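Local structure of alpha-1,4-endofucoidanase (Mariniflexile fucanivorans, 6DLH) at residues T543-L554 and D585-A595; R54-G62 and P116-E124. The protein hydrolyses alpha-1,4 linkages inside fucoidan chains as a retaining glycoside hydrolase of family 107, and carries calcium-binding immunoglobulin-like domains beside its catalytic domain. One frame throughout, in Å; residues are numbered along the deposited sequence.

Interaction 1: residues T543-L554 and D585-A595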
ATOM      1  N   THR A 543      -4.021  21.190  14.341  1.00 45.19           N
ATOM      2  CA  THR A 543      -4.786  21.336  15.568  1.00 44.13           C
ATOM      3  C   THR A 543      -3.866  20.999  16.736  1.00 47.67           C
ATOM      4  O   THR A 543      -3.126  20.018  16.676  1.00 46.61           O
ATOM      5  CB  THR A 543      -6.019  20.424  15.561  1.00 43.91           C
ATOM      6  OG1 THR A 543      -6.770  20.691  14.377  1.00 44.04           O
ATOM      7  CG2 THR A 543      -6.897  20.592  16.784  1.00 42.99           C
ATOM      8  N   ALA A 544      -3.900  21.834  17.784  1.00 48.32           N
ATOM      9  CA  ALA A 544      -3.105  21.599  18.978  1.00 45.89           C
ATOM     10  C   ALA A 544      -3.464  20.235  19.562  1.00 46.85           C
ATOM     11  O   ALA A 544      -4.631  19.856  19.564  1.00 49.69           O
ATOM     12  CB  ALA A 544      -3.364  22.694  19.981  1.00 46.50           C
ATOM     13  N   LEU A 545      -2.448  19.511  20.043  1.00 48.49           N
ATOM     14  CA  LEU A 545      -2.629  18.224  20.701  1.00 49.87           C
ATOM     15  C   LEU A 545      -3.237  17.220  19.719  1.00 49.67           C
ATOM     16  O   LEU A 545      -4.105  16.429  20.085  1.00 48.74           O
ATOM     17  CB  LEU A 545      -3.507  18.398  21.951  1.00 48.76           C
ATOM     18  CG  LEU A 545      -3.062  19.470  22.952  1.00 48.20           C
ATOM     19  CD1 LEU A 545      -3.963  19.471  24.175  1.00 46.65           C
ATOM     20  CD2 LEU A 545      -1.607  19.282  23.367  1.00 44.96           C
ATOM     21  N   LYS A 546      -2.780  17.283  18.464  1.00 48.67           N
ATOM     22  CA  LYS A 546      -3.173  16.350  17.421  1.00 48.53           C
ATOM     23  C   LYS A 546      -2.019  16.230  16.433  1.00 47.29           C
ATOM     24  O   LYS A 546      -1.438  17.235  16.032  1.00 48.48           O
ATOM     25  CB  LYS A 546      -4.460  16.813  16.729  1.00 46.82           C
ATOM     26  CG  LYS A 546      -5.057  15.817  15.744  1.00 46.65           C
ATOM     27  CD  LYS A 546      -6.338  16.293  15.095  1.00 48.81           C
ATOM     28  CE  LYS A 546      -6.938  15.272  14.149  1.00 48.40           C
ATOM     29  NZ  LYS A 546      -6.059  15.018  12.979  1.00 49.29           N
ATOM     30  N   ASP A 547      -1.693  14.990  16.055  1.00 47.70           N
ATOM     31  CA  ASP A 547      -0.589  14.728  15.147  1.00 48.48           C
ATOM     32  C   ASP A 547      -0.895  15.338  13.782  1.00 45.88           C
ATOM     33  O   ASP A 547      -1.967  15.120  13.224  1.00 45.38           O
ATOM     34  CB  ASP A 547      -0.277  13.232  15.081  1.00 54.75           C
ATOM     35  CG  ASP A 547       0.319  12.710  16.376  1.00 61.74           C
ATOM     36  OD1 ASP A 547       1.492  13.039  16.646  1.00 67.74           O
ATOM     37  OD2 ASP A 547      -0.399  12.001  17.114  1.00 64.41           O
ATOM     38  N   TYR A 548       0.058  16.120  13.266  1.00 42.08           N
ATOM     39  CA  TYR A 548      -0.120  16.816  12.005  1.00 40.91           C
ATOM     40  C   TYR A 548       0.291  15.885  10.868  1.00 38.94           C
ATOM     41  O   TYR A 548       1.151  15.028  11.047  1.00 36.49           O
ATOM     42  CB  TYR A 548       0.669  18.130  11.998  1.00 39.51           C
ATOM     43  CG  TYR A 548       0.510  18.955  10.745  1.00 39.40           C
ATOM     44  CD1 TYR A 548      -0.665  19.645  10.487  1.00 38.49           C
ATOM     45  CD2 TYR A 548       1.526  19.026   9.803  1.00 38.82           C
ATOM     46  CE1 TYR A 548      -0.822  20.401   9.338  1.00 39.07           C
ATOM     47  CE2 TYR A 548       1.383  19.771   8.643  1.00 39.02           C
ATOM     48  CZ  TYR A 548       0.204  20.461   8.410  1.00 40.47           C
ATOM     49  OH  TYR A 548       0.050  21.196   7.269  1.00 43.20           O
ATOM     50  N   GLY A 549      -0.336  16.062   9.703  1.00 38.38           N
ATOM     51  CA  GLY A 549       0.004  15.263   8.538  1.00 39.44           C
ATOM     52  C   GLY A 549      -0.113  16.072   7.253  1.00 40.04           C
ATOM     53  O   GLY A 549      -1.210  16.492   6.886  1.00 41.49           O
ATOM     54  N   SER A 550       1.032  16.290   6.590  1.00 39.37           N
ATOM     55  CA  SER A 550       1.055  16.919   5.279  1.00 39.58           C
ATOM     56  C   SER A 550       2.246  16.404   4.472  1.00 39.73           C
ATOM     57  O   SER A 550       3.263  16.010   5.038  1.00 41.23           O
ATOM     58  CB  SER A 550       1.059  18.424   5.396  1.00 42.77           C
ATOM     59  OG  SER A 550       0.654  19.027   4.175  1.00 47.31           O
ATOM     60  N   LEU A 551       2.108  16.428   3.143  1.00 36.23           N
ATOM     61  CA  LEU A 551       3.108  15.871   2.248  1.00 38.13           C
ATOM     62  C   LEU A 551       3.716  16.962   1.372  1.00 37.48           C
ATOM     63  O   LEU A 551       3.047  17.922   0.994  1.00 41.00           O
ATOM     64  CB  LEU A 551       2.454  14.790   1.381  1.00 35.46           C
ATOM     65  CG  LEU A 551       1.915  13.578   2.143  1.00 33.72           C
ATOM     66  CD1 LEU A 551       1.108  12.675   1.224  1.00 33.10           C
ATOM     67  CD2 LEU A 551       3.050  12.804   2.799  1.00 32.66           C
ATOM     68  N   LEU A 552       4.999  16.783   1.049  1.00 36.43           N
ATOM     69  CA  LEU A 552       5.660  17.563   0.020  1.00 35.95           C
ATOM     70  C   LEU A 552       6.174  16.593  -1.036  1.00 36.22           C
ATOM     71  O   LEU A 552       6.887  15.655  -0.704  1.00 38.31           O
ATOM     72  CB  LEU A 552       6.796  18.360   0.671  1.00 36.24           C
ATOM     73  CG  LEU A 552       6.363  19.341   1.761  1.00 36.22           C
ATOM     74  CD1 LEU A 552       7.570  19.984   2.426  1.00 36.57           C
ATOM     75  CD2 LEU A 552       5.435  20.406   1.196  1.00 38.11           C
ATOM     76  N   LYS A 553       5.802  16.816  -2.300  1.00 36.53           N
ATOM     77  CA  LYS A 553       6.054  15.824  -3.334  1.00 39.24           C
ATOM     78  C   LYS A 553       6.672  16.463  -4.575  1.00 40.60           C
ATOM     79  O   LYS A 553       6.187  17.477  -5.079  1.00 42.38           O
ATOM     80  CB  LYS A 553       4.758  15.095  -3.707  1.00 40.34           C
ATOM     81  CG  LYS A 553       4.100  14.307  -2.582  1.00 42.46           C
ATOM     82  CD  LYS A 553       3.091  13.289  -3.073  1.00 44.48           C
ATOM     83  CE  LYS A 553       1.777  13.901  -3.504  1.00 44.50           C
ATOM     84  NZ  LYS A 553       1.014  12.976  -4.373  1.00 49.14           N
ATOM     85  N   LEU A 554       7.735  15.822  -5.073  1.00 39.85           N
ATOM     86  CA  LEU A 554       8.385  16.191  -6.319  1.00 39.42           C
ATOM     87  C   LEU A 554       7.322  16.301  -7.410  1.00 40.26           C
ATOM     88  O   LEU A 554       6.469  15.422  -7.542  1.00 39.24           O
ATOM     89  CB  LEU A 554       9.430  15.116  -6.642  1.00 40.83           C
ATOM     90  CG  LEU A 554      10.332  15.353  -7.855  1.00 44.18           C
ATOM     91  CD1 LEU A 554      11.343  16.463  -7.583  1.00 39.62           C
ATOM     92  CD2 LEU A 554      11.051  14.062  -8.248  1.00 41.66           C
ATOM     93  N   ASP A 585      11.001  11.124  -3.731  1.00 42.57           N
ATOM     94  CA  ASP A 585      10.096  12.082  -4.338  1.00 40.88           C
ATOM     95  C   ASP A 585       9.020  12.502  -3.343  1.00 37.94           C
ATOM     96  O   ASP A 585       8.082  13.199  -3.717  1.00 39.46           O
ATOM     97  CB  ASP A 585       9.573  11.577  -5.689  1.00 43.34           C
ATOM     98  CG  ASP A 585       8.609  10.399  -5.640  1.00 46.48           C
ATOM     99  OD1 ASP A 585       8.238   9.968  -4.523  1.00 46.71           O
ATOM    100  OD2 ASP A 585       8.224   9.921  -6.733  1.00 47.46           O
ATOM    101  N   THR A 586       9.168  12.096  -2.075  1.00 35.35           N
ATOM    102  CA  THR A 586       8.098  12.283  -1.108  1.00 35.01           C
ATOM    103  C   THR A 586       8.662  12.552   0.284  1.00 35.69           C
ATOM    104  O   THR A 586       9.429  11.752   0.826  1.00 39.26           O
ATOM    105  CB  THR A 586       7.123  11.093  -1.119  1.00 34.95           C
ATOM    106  OG1 THR A 586       6.624  10.865  -2.441  1.00 33.56           O
ATOM    107  CG2 THR A 586       5.955  11.290  -0.179  1.00 34.71           C
ATOM    108  N   TRP A 587       8.245  13.683   0.863  1.00 34.47           N
ATOM    109  CA  TRP A 587       8.604  14.052   2.222  1.00 34.09           C
ATOM    110  C   TRP A 587       7.326  14.266   3.023  1.00 34.85           C
ATOM    111  O   TRP A 587       6.275  14.557   2.456  1.00 34.15           O
ATOM    112  CB  TRP A 587       9.489  15.305   2.237  1.00 33.11           C
ATOM    113  CG  TRP A 587      10.789  15.145   1.511  1.00 31.92           C
ATOM    114  CD1 TRP A 587      10.967  14.955   0.167  1.00 32.34           C
ATOM    115  CD2 TRP A 587      12.106  15.170   2.086  1.00 31.83           C
ATOM    116  NE1 TRP A 587      12.300  14.861  -0.131  1.00 32.89           N
ATOM    117  CE2 TRP A 587      13.024  14.984   1.027  1.00 33.53           C
ATOM    118  CE3 TRP A 587      12.598  15.316   3.386  1.00 33.24           C
ATOM    119  CZ2 TRP A 587      14.402  14.949   1.235  1.00 34.74           C
ATOM    120  CZ3 TRP A 587      13.962  15.282   3.590  1.00 33.80           C
ATOM    121  CH2 TRP A 587      14.850  15.105   2.528  1.00 33.47           C
ATOM    122  N   ARG A 588       7.443  14.137   4.346  1.00 38.41           N
ATOM    123  CA  ARG A 588       6.293  14.182   5.232  1.00 41.57           C
ATOM    124  C   ARG A 588       6.545  15.195   6.344  1.00 40.32           C
ATOM    125  O   ARG A 588       7.598  15.168   6.976  1.00 41.84           O
ATOM    126  CB  ARG A 588       6.047  12.786   5.816  1.00 46.12           C
ATOM    127  CG  ARG A 588       5.148  12.754   7.043  1.00 51.10           C
ATOM    128  CD  ARG A 588       3.681  12.539   6.716  1.00 57.65           C
ATOM    129  NE  ARG A 588       2.837  12.735   7.890  1.00 60.57           N
ATOM    130  CZ  ARG A 588       2.462  11.776   8.730  1.00 60.84           C
ATOM    131  NH1 ARG A 588       2.849  10.527   8.526  1.00 59.76           N
ATOM    132  NH2 ARG A 588       1.703  12.074   9.771  1.00 58.33           N
ATOM    133  N   LEU A 589       5.557  16.069   6.571  1.00 40.34           N
ATOM    134  CA  LEU A 589       5.533  16.970   7.713  1.00 40.12           C
ATOM    135  C   LEU A 589       4.608  16.393   8.776  1.00 39.68           C
ATOM    136  O   LEU A 589       3.453  16.075   8.500  1.00 41.08           O
ATOM    137  CB  LEU A 589       5.030  18.353   7.284  1.00 38.35           C
ATOM    138  CG  LEU A 589       5.903  19.111   6.286  1.00 37.64           C
ATOM    139  CD1 LEU A 589       5.201  20.379   5.835  1.00 35.67           C
ATOM    140  CD2 LEU A 589       7.263  19.441   6.888  1.00 36.46           C
ATOM    141  N   SER A 590       5.128  16.280   9.997  1.00 41.14           N
ATOM    142  CA  SER A 590       4.346  15.776  11.112  1.00 40.64           C
ATOM    143  C   SER A 590       4.679  16.589  12.356  1.00 42.37           C
ATOM    144  O   SER A 590       5.232  17.686  12.258  1.00 41.56           O
ATOM    145  CB  SER A 590       4.584  14.292  11.331  1.00 39.74           C
ATOM    146  OG  SER A 590       5.953  14.023  11.614  1.00 37.22           O
ATOM    147  N   GLY A 591       4.366  16.011  13.520  1.00 43.73           N
ATOM    148  CA  GLY A 591       4.589  16.662  14.797  1.00 42.28           C
ATOM    149  C   GLY A 591       3.265  17.066  15.425  1.00 41.32           C
ATOM    150  O   GLY A 591       2.251  17.153  14.735  1.00 43.16           O
ATOM    151  N   MET A 592       3.290  17.292  16.741  1.00 44.23           N
ATOM    152  CA  MET A 592       2.104  17.692  17.480  1.00 45.65           C
ATOM    153  C   MET A 592       2.318  19.099  18.035  1.00 47.67           C
ATOM    154  O   MET A 592       3.176  19.304  18.892  1.00 47.38           O
ATOM    155  CB  MET A 592       1.832  16.721  18.632  1.00 45.59           C
ATOM    156  CG  MET A 592       0.523  16.978  19.341  1.00 46.41           C
ATOM    157  SD  MET A 592       0.270  15.894  20.768  1.00 50.61           S
ATOM    158  CE  MET A 592      -0.496  14.477  19.981  1.00 50.12           C
ATOM    159  N   PRO A 593       1.577  20.117  17.536  1.00 48.58           N
ATOM    160  CA  PRO A 593       1.565  21.437  18.168  1.00 49.55           C
ATOM    161  C   PRO A 593       0.866  21.392  19.525  1.00 47.70           C
ATOM    162  O   PRO A 593       0.106  20.469  19.811  1.00 48.02           O
ATOM    163  CB  PRO A 593       0.769  22.312  17.186  1.00 49.64           C
ATOM    164  CG  PRO A 593      -0.082  21.334  16.401  1.00 48.67           C
ATOM    165  CD  PRO A 593       0.740  20.064  16.326  1.00 47.92           C
ATOM    166  N   THR A 594       1.159  22.395  20.357  1.00 49.10           N
ATOM    167  CA  THR A 594       0.487  22.595  21.632  1.00 49.81           C
ATOM    168  C   THR A 594      -0.364  23.857  21.510  1.00 51.97           C
ATOM    169  O   THR A 594      -0.311  24.540  20.485  1.00 53.99           O
ATOM    170  CB  THR A 594       1.506  22.704  22.779  1.00 50.33           C
ATOM    171  OG1 THR A 594       2.178  23.961  22.679  1.00 51.37           O
ATOM    172  CG2 THR A 594       2.530  21.588  22.787  1.00 44.37           C
ATOM    173  N   ALA A 595      -1.125  24.169  22.565  1.00 47.98           N
ATOM    174  CA  ALA A 595      -1.926  25.381  22.600  1.00 48.90           C
ATOM    175  C   ALA A 595      -1.041  26.620  22.448  1.00 49.84           C
ATOM    176  O   ALA A 595      -1.491  27.649  21.949  1.00 54.08           O
ATOM    177  CB  ALA A 595      -2.732  25.417  23.872  1.00 49.57           C
TER
HETATM  178  O   HOH W   1       2.853  13.832  14.417  1.00 47.79           O
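Ser550 and Leu589 exchange two backbone hydrogen bonds, Ser550 N to Leu589 O and Leu589 N to Ser550 O, in an antiparallel strand pair of a bacterial Ig-like domain. Leu552 and Trp587 form the next hydrogen-bonded pair, with Trp587 N 2.9 Å from Leu552 O. On this face Leu552 CD1 meets Leu589 CD1 at 4.2 Å. The Tyr548 side chain runs alongside Leu589, CE2 lying 4.1 Å from Leu589 CB, and its hydroxyl bonds Ala540 O of strand 537-543, tying the pair to the neighbouring sheet. The other face carries Leu551 and Arg588, where Leu551 CD2 rests on Arg588 CD. Past the strands the segments stay joined: Tyr548 N bonds Gly591 O, and within the type II turn Thr543-Lys546, Leu545 N donates almost straight (N-H...O 179°) to Pro593 O at 2.7 Å. Met592 CG packs 3.7 Å from Leu545 CA, and a water bridges Asp547 OD1 and Gly591 N. Strand 578-583 flanks strand 586-590 on its other side. A bend at chi2 (92°) brings the Arg588 chain alongside Gly549 CA, and its NH2 reaches Tyr548 O, near the guanidinium plane, at 3.3 Å.

Interaction 2: residues R54-G62 and P116-E124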
ATOM      1  N   ARG A  54      -5.013  -1.821   7.594  1.00 37.39           N
ATOM      2  CA  ARG A  54      -5.797  -0.742   8.183  1.00 35.27           C
ATOM      3  C   ARG A  54      -5.515   0.546   7.419  1.00 33.01           C
ATOM      4  O   ARG A  54      -4.868   1.444   7.937  1.00 35.61           O
ATOM      5  CB  ARG A  54      -5.545  -0.664   9.695  1.00 35.67           C
ATOM      6  CG  ARG A  54      -5.669  -2.012  10.390  1.00 37.40           C
ATOM      7  CD  ARG A  54      -5.664  -2.026  11.912  1.00 41.46           C
ATOM      8  NE  ARG A  54      -6.868  -1.431  12.489  1.00 44.56           N
ATOM      9  CZ  ARG A  54      -8.066  -2.015  12.560  1.00 46.44           C
ATOM     10  NH1 ARG A  54      -8.236  -3.265  12.156  1.00 42.85           N
ATOM     11  NH2 ARG A  54      -9.096  -1.337  13.036  1.00 48.10           N
ATOM     12  N   THR A  55      -5.983   0.608   6.168  1.00 33.57           N
ATOM     13  CA  THR A  55      -5.529   1.617   5.227  1.00 35.96           C
ATOM     14  C   THR A  55      -6.474   2.816   5.189  1.00 38.79           C
ATOM     15  O   THR A  55      -6.172   3.804   4.527  1.00 36.98           O
ATOM     16  CB  THR A  55      -5.433   1.055   3.803  1.00 36.72           C
ATOM     17  OG1 THR A  55      -6.758   0.702   3.406  1.00 36.83           O
ATOM     18  CG2 THR A  55      -4.506  -0.137   3.688  1.00 37.30           C
ATOM     19  N   PHE A  56      -7.605   2.712   5.900  1.00 40.66           N
ATOM     20  CA  PHE A  56      -8.734   3.625   5.790  1.00 42.22           C
ATOM     21  C   PHE A  56      -8.450   4.946   6.509  1.00 44.11           C
ATOM     22  O   PHE A  56      -7.531   5.034   7.320  1.00 47.94           O
ATOM     23  CB  PHE A  56      -9.966   2.970   6.420  1.00 40.58           C
ATOM     24  CG  PHE A  56      -9.675   2.270   7.725  1.00 39.26           C
ATOM     25  CD1 PHE A  56      -9.358   2.994   8.869  1.00 38.88           C
ATOM     26  CD2 PHE A  56      -9.687   0.886   7.805  1.00 37.49           C
ATOM     27  CE1 PHE A  56      -9.068   2.347  10.064  1.00 37.90           C
ATOM     28  CE2 PHE A  56      -9.404   0.242   9.001  1.00 36.88           C
ATOM     29  CZ  PHE A  56      -9.097   0.971  10.130  1.00 38.07           C
ATOM     30  N   ASN A  57      -9.276   5.960   6.205  1.00 44.75           N
ATOM     31  CA  ASN A  57      -9.386   7.191   6.977  1.00 42.22           C
ATOM     32  C   ASN A  57      -8.067   7.955   6.957  1.00 41.68           C
ATOM     33  O   ASN A  57      -7.623   8.447   7.993  1.00 39.28           O
ATOM     34  CB  ASN A  57      -9.877   6.941   8.405  1.00 41.01           C
ATOM     35  CG  ASN A  57     -11.296   6.415   8.450  1.00 43.96           C
ATOM     36  OD1 ASN A  57     -12.105   6.709   7.565  1.00 43.90           O
ATOM     37  ND2 ASN A  57     -11.597   5.621   9.466  1.00 40.98           N
ATOM     38  N   GLY A  58      -7.458   8.010   5.765  1.00 42.79           N
ATOM     39  CA  GLY A  58      -6.224   8.739   5.518  1.00 45.93           C
ATOM     40  C   GLY A  58      -4.953   7.949   5.837  1.00 43.48           C
ATOM     41  O   GLY A  58      -3.865   8.361   5.436  1.00 45.03           O
ATOM     42  N   ASN A  59      -5.094   6.827   6.557  1.00 42.32           N
ATOM     43  CA  ASN A  59      -3.967   6.020   7.005  1.00 42.16           C
ATOM     44  C   ASN A  59      -2.958   5.741   5.885  1.00 40.31           C
ATOM     45  O   ASN A  59      -1.762   5.757   6.143  1.00 40.85           O
ATOM     46  CB  ASN A  59      -4.409   4.725   7.691  1.00 43.50           C
ATOM     47  CG  ASN A  59      -5.052   4.929   9.049  1.00 44.62           C
ATOM     48  OD1 ASN A  59      -4.858   5.953   9.697  1.00 44.07           O
ATOM     49  ND2 ASN A  59      -5.801   3.938   9.507  1.00 44.21           N
ATOM     50  N   ILE A  60      -3.426   5.503   4.650  1.00 39.93           N
ATOM     51  CA  ILE A  60      -2.565   5.036   3.568  1.00 39.19           C
ATOM     52  C   ILE A  60      -1.871   6.201   2.861  1.00 39.68           C
ATOM     53  O   ILE A  60      -0.925   5.998   2.100  1.00 37.30           O
ATOM     54  CB  ILE A  60      -3.333   4.134   2.572  1.00 37.05           C
ATOM     55  CG1 ILE A  60      -2.402   3.375   1.621  1.00 34.84           C
ATOM     56  CG2 ILE A  60      -4.379   4.927   1.803  1.00 38.60           C
ATOM     57  CD1 ILE A  60      -1.496   2.370   2.302  1.00 32.66           C
ATOM     58  N   GLU A  61      -2.356   7.424   3.090  1.00 41.73           N
ATOM     59  CA  GLU A  61      -1.772   8.599   2.461  1.00 41.43           C
ATOM     60  C   GLU A  61      -0.288   8.694   2.813  1.00 38.32           C
ATOM     61  O   GLU A  61       0.083   8.629   3.985  1.00 36.50           O
ATOM     62  CB  GLU A  61      -2.542   9.848   2.893  1.00 43.62           C
ATOM     63  CG  GLU A  61      -3.848  10.023   2.140  1.00 47.73           C
ATOM     64  CD  GLU A  61      -4.923  10.820   2.859  1.00 48.04           C
ATOM     65  OE1 GLU A  61      -4.752  11.109   4.066  1.00 46.72           O
ATOM     66  OE2 GLU A  61      -5.941  11.126   2.210  1.00 47.72           O
ATOM     67  N   GLY A  62       0.553   8.812   1.778  1.00 36.25           N
ATOM     68  CA  GLY A  62       1.974   9.074   1.961  1.00 37.69           C
ATOM     69  C   GLY A  62       2.826   7.815   2.140  1.00 36.80           C
ATOM     70  O   GLY A  62       4.040   7.914   2.289  1.00 36.54           O
ATOM     71  N   PRO A 116     -10.755  11.373  10.439  1.00 51.74           N
ATOM     72  CA  PRO A 116     -11.792  10.887   9.527  1.00 51.16           C
ATOM     73  C   PRO A 116     -12.425   9.548   9.911  1.00 53.25           C
ATOM     74  O   PRO A 116     -11.876   8.771  10.701  1.00 51.21           O
ATOM     75  CB  PRO A 116     -11.060  10.775   8.180  1.00 50.25           C
ATOM     76  CG  PRO A 116      -9.922  11.759   8.304  1.00 49.03           C
ATOM     77  CD  PRO A 116      -9.482  11.638   9.748  1.00 49.17           C
ATOM     78  N   ILE A 117     -13.621   9.324   9.353  1.00 53.75           N
ATOM     79  CA  ILE A 117     -14.402   8.109   9.511  1.00 53.40           C
ATOM     80  C   ILE A 117     -15.224   7.954   8.233  1.00 53.16           C
ATOM     81  O   ILE A 117     -15.578   8.951   7.605  1.00 51.61           O
ATOM     82  CB  ILE A 117     -15.260   8.170  10.795  1.00 54.13           C
ATOM     83  CG1 ILE A 117     -15.142   6.893  11.630  1.00 56.44           C
ATOM     84  CG2 ILE A 117     -16.708   8.523  10.493  1.00 56.82           C
ATOM     85  CD1 ILE A 117     -15.386   7.099  13.109  1.00 58.32           C
ATOM     86  N   ASN A 118     -15.452   6.703   7.814  1.00 52.65           N
ATOM     87  CA  ASN A 118     -16.147   6.401   6.569  1.00 49.16           C
ATOM     88  C   ASN A 118     -15.324   6.818   5.353  1.00 47.61           C
ATOM     89  O   ASN A 118     -15.868   6.925   4.256  1.00 46.95           O
ATOM     90  CB  ASN A 118     -17.550   7.017   6.513  1.00 56.18           C
ATOM     91  CG  ASN A 118     -18.586   6.227   7.285  1.00 60.34           C
ATOM     92  OD1 ASN A 118     -18.854   5.067   6.975  1.00 61.58           O
ATOM     93  ND2 ASN A 118     -19.181   6.850   8.289  1.00 59.58           N
ATOM     94  N   LEU A 119     -14.015   7.047   5.533  1.00 47.29           N
ATOM     95  CA  LEU A 119     -13.152   7.323   4.394  1.00 48.12           C
ATOM     96  C   LEU A 119     -12.363   6.061   4.041  1.00 48.04           C
ATOM     97  O   LEU A 119     -11.540   5.597   4.830  1.00 46.93           O
ATOM     98  CB  LEU A 119     -12.238   8.516   4.701  1.00 46.83           C
ATOM     99  CG  LEU A 119     -11.250   8.892   3.593  1.00 46.84           C
ATOM    100  CD1 LEU A 119     -11.964   9.356   2.329  1.00 44.37           C
ATOM    101  CD2 LEU A 119     -10.251   9.938   4.070  1.00 46.31           C
ATOM    102  N   VAL A 120     -12.637   5.511   2.852  1.00 44.55           N
ATOM    103  CA  VAL A 120     -12.117   4.202   2.487  1.00 45.04           C
ATOM    104  C   VAL A 120     -11.324   4.310   1.191  1.00 45.80           C
ATOM    105  O   VAL A 120     -11.142   3.322   0.483  1.00 46.79           O
ATOM    106  CB  VAL A 120     -13.208   3.111   2.407  1.00 46.35           C
ATOM    107  CG1 VAL A 120     -13.676   2.660   3.780  1.00 44.03           C
ATOM    108  CG2 VAL A 120     -14.386   3.494   1.523  1.00 44.61           C
ATOM    109  N   ALA A 121     -10.865   5.528   0.892  1.00 45.51           N
ATOM    110  CA  ALA A 121      -9.831   5.741  -0.106  1.00 44.15           C
ATOM    111  C   ALA A 121      -8.903   6.851   0.383  1.00 47.19           C
ATOM    112  O   ALA A 121      -9.215   7.538   1.354  1.00 44.38           O
ATOM    113  CB  ALA A 121     -10.443   6.059  -1.450  1.00 39.81           C
ATOM    114  N   PRO A 122      -7.714   7.031  -0.236  1.00 48.92           N
ATOM    115  CA  PRO A 122      -6.918   8.238  -0.010  1.00 49.33           C
ATOM    116  C   PRO A 122      -7.574   9.414  -0.734  1.00 48.32           C
ATOM    117  O   PRO A 122      -8.007   9.274  -1.880  1.00 46.70           O
ATOM    118  CB  PRO A 122      -5.576   7.876  -0.662  1.00 47.84           C
ATOM    119  CG  PRO A 122      -5.949   6.906  -1.765  1.00 46.34           C
ATOM    120  CD  PRO A 122      -7.080   6.091  -1.176  1.00 47.56           C
ATOM    121  N   ARG A 123      -7.639  10.568  -0.053  1.00 48.70           N
ATOM    122  CA  ARG A 123      -8.241  11.777  -0.605  1.00 49.09           C
ATOM    123  C   ARG A 123      -7.482  12.186  -1.865  1.00 50.76           C
ATOM    124  O   ARG A 123      -6.260  12.315  -1.846  1.00 55.89           O
ATOM    125  CB  ARG A 123      -8.246  12.910   0.426  1.00 46.72           C
ATOM    126  CG  ARG A 123      -9.079  12.641   1.671  1.00 44.50           C
ATOM    127  CD  ARG A 123      -8.759  13.631   2.772  1.00 45.64           C
ATOM    128  NE  ARG A 123      -7.674  13.210   3.650  1.00 44.78           N
ATOM    129  CZ  ARG A 123      -7.717  13.213   4.983  1.00 47.80           C
ATOM    130  NH1 ARG A 123      -8.781  13.671   5.620  1.00 47.66           N
ATOM    131  NH2 ARG A 123      -6.685  12.770   5.680  1.00 48.01           N
ATOM    132  N   GLU A 124      -8.224  12.383  -2.959  1.00 53.63           N
ATOM    133  CA  GLU A 124      -7.650  12.618  -4.276  1.00 55.89           C
ATOM    134  C   GLU A 124      -6.701  13.816  -4.254  1.00 58.16           C
ATOM    135  O   GLU A 124      -5.791  13.905  -5.077  1.00 60.49           O
ATOM    136  CB  GLU A 124      -8.768  12.836  -5.298  1.00 60.68           C
ATOM    137  CG  GLU A 124      -8.564  12.080  -6.600  1.00 65.64           C
ATOM    138  CD  GLU A 124      -7.515  12.632  -7.550  1.00 67.99           C
ATOM    139  OE1 GLU A 124      -7.269  13.849  -7.516  1.00 71.96           O
ATOM    140  OE2 GLU A 124      -6.954  11.840  -8.333  1.00 69.41           O
TER
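Two irregular loops of the catalytic domain meet here, the one following strand 46-49 and the one leading toward helix 129-139, and a type I' turn, Phe56-Asn59, puts Asn57 against the second loop. Asn57 pairs with Leu119 twice: its backbone N donates to Leu119 O at 2.7 Å, while Leu119 N donates to Asn57 OD1 at 2.8 Å, nearly in line with the side-chain C=O. Asn57 CG sits anti to its own carbonyl carbon (chi1 -66°), which lays the amide over the Pro116 carbonyl, CG 3.3 Å from Pro116 O. The amide ND2 bonds Asp164 O, so both ends of this group are held. Leu119 CD2 packs against Gly58 N and also lies over one face of the Arg123 guanidinium, offset toward its rim.

At the other end Glu61 and Arg123 form a side-on salt bridge, their planes only 17° apart. Arg123 NH2 meets OE1 of Glu61 at 3.0 Å and Arg123 NE meets OE2 at 3.1 Å, both on syn lone pairs. The anti lone pair of Glu61 OE2 takes the backbone N of Arg123 at 2.9 Å. Beside this bridge Ile60 CG2 lies along Pro122 CB, and helix 129-139 packs against both residues. A glutamine at Glu61 would probably turn an amide N-H toward an Arg123 donor, breaking the two-point grip and losing the charge set against the guanidinium. Three N-H donors on one carboxylate would probably favour its ionised form, and by binding both side chain and backbone Glu61 ties the arginine's orientation to its own backbone.

Both contacts are partly buried, and they belong to different domains: interaction 1 lies in an Ig-like domain, interaction 2 in the catalytic domain. Regular main-chain pairing carries the first, with leucine and aromatic side chains packed on its inward face; the second has no strand to rely on and uses an asparagine amide and a carboxylate-guanidinium pair to join two loops. Their centres lie 16 Å apart, and they touch where Leu551 CD1 packs on Gly62 CA at 3.8 Å. Polar bonds also span that domain junction: Lys553 forms a salt bridge with Asp127, which also accepts from Gly62 N, and Thr586 OG1 is hydrogen-bonded to Arg64 NE.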